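Local coordinates for SusD homolog (Bacteroides thetaiotaomicron VPI-5482, PDB 3IHV), which probably binds glycans at the cell surface, as a SusD-family protein of the Bacteroides outer membrane, at residues Phe193-Gly196 / Ala197-Leu201. Numbering follows the deposited sequence.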
loop_
_atom_site.group_PDB
_atom_site.type_symbol
_atom_site.label_atom_id
_atom_site.label_comp_id
_atom_site.label_asym_id
_atom_site.label_seq_id
_atom_site.Cartn_x
_atom_site.Cartn_y
_atom_site.Cartn_z
ATOM N N PHE A 193 7.129 13.428 4.118
ATOM C CA PHE A 193 7.507 13.578 2.730
ATOM C C PHE A 193 8.820 14.359 2.541
ATOM O O PHE A 193 9.024 15.446 3.105
ATOM C CB PHE A 193 6.421 14.318 1.926
ATOM C CG PHE A 193 5.410 13.400 1.290
ATOM C CD1 PHE A 193 5.722 12.743 0.111
ATOM C CD2 PHE A 193 4.168 13.200 1.855
ATOM C CE1 PHE A 193 4.822 11.881 -0.495
ATOM C CE2 PHE A 193 3.253 12.328 1.242
ATOM C CZ PHE A 193 3.583 11.686 0.065
ATOM N N SER A 194 9.649 13.804 1.674
ATOM C CA SER A 194 10.873 14.404 1.181
ATOM C C SER A 194 10.864 14.171 -0.329
ATOM O O SER A 194 9.997 13.467 -0.836
ATOM C CB SER A 194 12.102 13.817 1.818
ATOM O OG SER A 194 12.198 14.255 3.179
ATOM N N LYS A 195 11.854 14.710 -1.025
ATOM C CA LYS A 195 11.854 14.685 -2.487
ATOM C C LYS A 195 11.769 13.300 -3.094
ATOM O O LYS A 195 11.081 13.099 -4.110
ATOM C CB LYS A 195 13.075 15.419 -3.073
ATOM C CG LYS A 195 12.815 15.820 -4.516
ATOM C CD LYS A 195 14.047 16.261 -5.286
ATOM C CE LYS A 195 14.754 17.444 -4.719
ATOM N NZ LYS A 195 13.971 18.736 -4.780
ATOM N N GLY A 196 12.457 12.342 -2.489
ATOM C CA GLY A 196 12.441 10.962 -3.006
ATOM C C GLY A 196 11.059 10.376 -3.045
ATOM O O GLY A 196 10.675 9.760 -4.029
ATOM N N ALA A 197 10.289 10.594 -1.980
ATOM C CA ALA A 197 8.921 10.128 -1.919
ATOM C C ALA A 197 8.038 10.831 -2.913
ATOM O O ALA A 197 7.151 10.206 -3.490
ATOM C CB ALA A 197 8.339 10.304 -0.514
ATOM N N ALA A 198 8.220 12.136 -3.077
ATOM C CA ALA A 198 7.448 12.873 -4.066
ATOM C C ALA A 198 7.722 12.351 -5.464
ATOM O O ALA A 198 6.772 12.126 -6.237
ATOM C CB ALA A 198 7.738 14.432 -3.982
ATOM N N LEU A 199 8.987 12.135 -5.803
ATOM C CA LEU A 199 9.322 11.633 -7.144
ATOM C C LEU A 199 8.834 10.192 -7.303
ATOM O O LEU A 199 8.332 9.818 -8.351
ATOM C CB LEU A 199 10.826 11.659 -7.379
ATOM C CG LEU A 199 11.528 13.007 -7.535
ATOM C CD1 LEU A 199 13.053 12.885 -7.221
ATOM C CD2 LEU A 199 11.265 13.538 -8.936
ATOM N N GLY A 200 9.016 9.390 -6.259
ATOM C CA GLY A 200 8.544 7.991 -6.324
ATOM C C GLY A 200 7.043 7.878 -6.524
ATOM O O GLY A 200 6.545 7.104 -7.385
ATOM N N LEU A 201 6.295 8.659 -5.737
ATOM C CA LEU A 201 4.852 8.615 -5.850
ATOM C C LEU A 201 4.394 9.144 -7.212
ATOM O O LEU A 201 3.499 8.566 -7.813
ATOM C CB LEU A 201 4.184 9.375 -4.698
ATOM C CG LEU A 201 2.646 9.357 -4.727
ATOM C CD1 LEU A 201 2.123 7.948 -4.662
ATOM C CD2 LEU A 201 2.107 10.193 -3.575
#
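The first turn of helix 195-210 starts here, with Phe193 just ahead of it folded back onto Ala197 and Leu201. Ring atom Phe193 CD1 lies 3.6 Å from Ala197 CB, which it meets obliquely. Further along the ring, Phe193 CZ reaches Leu201 CD2 at 4.2 Å, and this methyl sits at the ring edge. Ala122, Leu123 and Met126 of helix 107-135 and Ile261 of strand 259-263 also pack on it. Replacing Phe193 by an alanine is likely to strip Ala197 and Leu201 of their ring contact and open a gap toward helix 107-135 and strand 259-263.

Ser194 holds the N-cap position, but its side chain makes no capping bond. Its carbonyl O accepts the first i to i+4 bond, from Ala198 N at 3.2 Å. Leu199 N to Lys195 O (2.9 Å) and Gly200 N to Gly196 O (2.8 Å) continue the alpha-helical i to i+4 pattern. The Lys195 and Leu199 side chains run side by side, with Lys195 CG, anti to the backbone N (chi1 -160°), 4.0 Å from Leu199 CD1. Lys195 NZ hydrogen-bonds to the carbonyl oxygens of Cys174, in the last turn of helix 159-176, and Leu177, just past its end. This is a buried alpha-helix N-terminus, within the helical SusD fold.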